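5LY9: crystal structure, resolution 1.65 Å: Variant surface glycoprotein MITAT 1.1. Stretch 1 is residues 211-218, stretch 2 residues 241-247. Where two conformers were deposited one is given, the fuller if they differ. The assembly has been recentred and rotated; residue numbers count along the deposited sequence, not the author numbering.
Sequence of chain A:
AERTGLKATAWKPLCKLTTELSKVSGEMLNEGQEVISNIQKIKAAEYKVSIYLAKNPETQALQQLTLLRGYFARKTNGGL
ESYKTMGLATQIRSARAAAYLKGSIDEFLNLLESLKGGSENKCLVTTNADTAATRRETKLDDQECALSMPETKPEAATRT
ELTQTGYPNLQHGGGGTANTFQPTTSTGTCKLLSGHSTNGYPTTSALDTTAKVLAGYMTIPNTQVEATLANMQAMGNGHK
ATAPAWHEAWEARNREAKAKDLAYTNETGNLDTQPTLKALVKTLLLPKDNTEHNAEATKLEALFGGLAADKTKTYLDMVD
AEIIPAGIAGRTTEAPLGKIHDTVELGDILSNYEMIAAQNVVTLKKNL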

# COMPACT_ATOMS: atom_id res chain seq x y z
N ALA A 211 14.54 -11.89 28.89
CA ALA A 211 14.54 -11.02 27.69
C ALA A 211 13.62 -11.61 26.65
O ALA A 211 13.59 -12.82 26.48
CB ALA A 211 15.94 -10.85 27.11
N LYS A 212 12.82 -10.75 25.99
CA LYS A 212 11.95 -11.14 24.91
C LYS A 212 12.59 -10.70 23.62
O LYS A 212 12.86 -9.49 23.41
CB LYS A 212 10.58 -10.47 25.07
CG LYS A 212 9.96 -10.62 26.43
CD LYS A 212 9.77 -12.09 26.78
CE LYS A 212 8.33 -12.52 26.58
NZ LYS A 212 7.67 -11.77 25.44
N VAL A 213 12.82 -11.65 22.72
CA VAL A 213 13.47 -11.39 21.43
C VAL A 213 12.61 -11.99 20.32
O VAL A 213 11.56 -12.58 20.59
CB VAL A 213 14.92 -11.88 21.41
CG1 VAL A 213 15.73 -11.18 22.50
CG2 VAL A 213 15.00 -13.41 21.54
N LEU A 214 13.03 -11.84 19.08
CA LEU A 214 12.24 -12.27 17.92
C LEU A 214 10.84 -11.66 18.03
O LEU A 214 9.80 -12.38 17.89
CB LEU A 214 12.23 -13.79 17.76
CG LEU A 214 13.49 -14.36 17.08
CD1 LEU A 214 13.71 -15.80 17.42
CD2 LEU A 214 13.48 -14.17 15.56
N ALA A 215 10.79 -10.36 18.36
CA ALA A 215 9.51 -9.63 18.53
C ALA A 215 8.50 -10.33 19.44
O ALA A 215 7.29 -10.31 19.24
CB ALA A 215 8.93 -9.34 17.15
N GLY A 216 9.01 -10.91 20.51
CA GLY A 216 8.18 -11.54 21.53
C GLY A 216 8.02 -13.05 21.42
O GLY A 216 7.43 -13.67 22.29
N TYR A 217 8.48 -13.67 20.36
CA TYR A 217 8.31 -15.09 20.20
C TYR A 217 9.18 -15.88 21.17
O TYR A 217 8.73 -16.91 21.74
CB TYR A 217 8.68 -15.49 18.75
CG TYR A 217 8.78 -16.92 18.43
CD1 TYR A 217 7.79 -17.82 18.80
CD2 TYR A 217 9.82 -17.39 17.68
CE1 TYR A 217 7.90 -19.17 18.48
CE2 TYR A 217 9.94 -18.72 17.36
CZ TYR A 217 8.96 -19.62 17.68
OH TYR A 217 9.08 -20.97 17.38
N MET A 218 10.41 -15.40 21.37
CA MET A 218 11.42 -16.13 22.12
C MET A 218 11.72 -15.44 23.43
O MET A 218 11.88 -14.23 23.46
CB MET A 218 12.74 -16.32 21.34
CG MET A 218 13.85 -16.98 22.17
SD MET A 218 15.41 -17.09 21.22
CE MET A 218 15.01 -18.53 20.49
N ALA A 241 -0.94 -8.56 23.25
CA ALA A 241 -0.15 -8.14 24.42
C ALA A 241 1.21 -8.75 24.34
O ALA A 241 2.16 -8.04 24.55
CB ALA A 241 -0.80 -8.57 25.72
N THR A 242 1.30 -10.06 24.09
CA THR A 242 2.59 -10.76 24.21
C THR A 242 3.51 -10.75 23.00
O THR A 242 4.74 -10.93 23.13
CB THR A 242 2.38 -12.22 24.61
OG1 THR A 242 1.53 -12.92 23.68
CG2 THR A 242 1.66 -12.28 26.07
N ALA A 243 2.93 -10.52 21.81
CA ALA A 243 3.69 -10.65 20.59
C ALA A 243 3.02 -9.77 19.55
O ALA A 243 2.54 -10.26 18.54
CB ALA A 243 3.75 -12.11 20.18
N PRO A 244 2.93 -8.46 19.82
CA PRO A 244 2.09 -7.62 18.94
C PRO A 244 2.47 -7.69 17.47
O PRO A 244 1.56 -7.65 16.66
CB PRO A 244 2.25 -6.18 19.47
CG PRO A 244 3.41 -6.26 20.34
CD PRO A 244 3.51 -7.64 20.92
N ALA A 245 3.74 -7.66 17.10
CA ALA A 245 4.06 -7.70 15.67
C ALA A 245 3.55 -8.97 14.99
O ALA A 245 3.18 -8.94 13.80
CB ALA A 245 5.54 -7.53 15.41
N TRP A 246 3.54 -10.10 15.73
CA TRP A 246 3.05 -11.38 15.22
C TRP A 246 1.54 -11.37 15.09
O TRP A 246 1.02 -11.79 14.09
CB TRP A 246 3.47 -12.52 16.13
CG TRP A 246 4.96 -12.66 16.21
CD1 TRP A 246 5.82 -11.99 17.02
CD2 TRP A 246 5.75 -13.61 15.51
NE1 TRP A 246 7.09 -12.47 16.86
CE2 TRP A 246 7.08 -13.48 15.94
CE3 TRP A 246 5.47 -14.56 14.54
CZ2 TRP A 246 8.13 -14.27 15.41
CZ3 TRP A 246 6.50 -15.32 14.02
CH2 TRP A 246 7.79 -15.18 14.45
N HIS A 247 0.86 -10.83 16.08
CA HIS A 247 -0.58 -10.68 15.97
C HIS A 247 -0.92 -9.75 14.81
O HIS A 247 -1.85 -10.06 14.05
CB HIS A 247 -1.13 -10.03 17.24
CG HIS A 247 -2.61 -9.90 17.21
ND1 HIS A 247 -3.24 -8.87 16.57
CD2 HIS A 247 -3.59 -10.73 17.63
CE1 HIS A 247 -4.55 -9.04 16.65
NE2 HIS A 247 -4.79 -10.12 17.34
O HOH W 1 5.99 -7.92 18.84

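Stretch 1 is a tight turn closed on itself, and stretch 2 offers it the first turn of a helix with Trp246 as the main point of purchase. The contact is small, 284 Å² summed over both sides, and two backbone carbonyls lie at the edge of one indole.

Ala211 stays out of reach, and the approach begins with Lys212. Its CA-to-CB bond points toward stretch 2, and the side chain carries Lys212 NZ to 3.8 Å from Thr242 O, a loose approach by an exposed residue that was deposited in two conformers. The Val213 side chain is out of reach, but its backbone shapes the contact: Val213 N to Met218 O at 2.8 Å and Met218 N to Val213 O at 3.1 Å are paired hydrogen bonds that pin the ends of the turn together.

Inside that clamp, Leu214 and Ala215 both take positive phi, at 53° and 50°. Leu214 contributes through its carbonyl: Trp246 NE1 donates a hydrogen bond to Leu214 O at 2.9 Å, with an N-H...O angle of 150°. Leu214 O also accepts from Tyr217 N at 3.1 Å, so one carbonyl serves both the turn and the contact.

Ala215 has the most area covered by the other stretch of any residue in stretch 1. Its methyl points toward the helix, with Ala215 CB 4.2 Å from Ala245 CB and 3.6 Å from Trp246 NE1. Ala215 O lies at the indole edge, 3.1 Å from Trp246 CD1. A water then joins the stretches, its oxygen donating to Ala215 O at 2.7 Å and accepting from Ala245 N at 2.9 Å, which satisfies an amide in the first turn of the helix.

Gly216 and Ala243, the residue at the N-cap position, form the closest CA pair, Gly216 CA to Ala243 CA 4.7 Å. Glycine is called for twice over. At phi 98° and psi -9° a CB would jam against the preceding carbonyl oxygen, and an ideal CB on Gly216 would also sit 2.6 Å from Thr242 O, a clash.

Tyr217 returns to side-chain packing. Tyr217 CB sets out toward stretch 2 and meets Trp246 CZ2 at 3.6 Å, while the end of the side chain leads away to OH, which is hydrogen-bonded elsewhere in the structure. The Tyr217 ring and the six-membered ring of Trp246 meet obliquely, centroids 5.4 Å apart and planes at 50°. The rule: one tryptophan, in the m rotamer, donates to Leu214 O, has Ala215 O at its edge, and packs against apolar carbon.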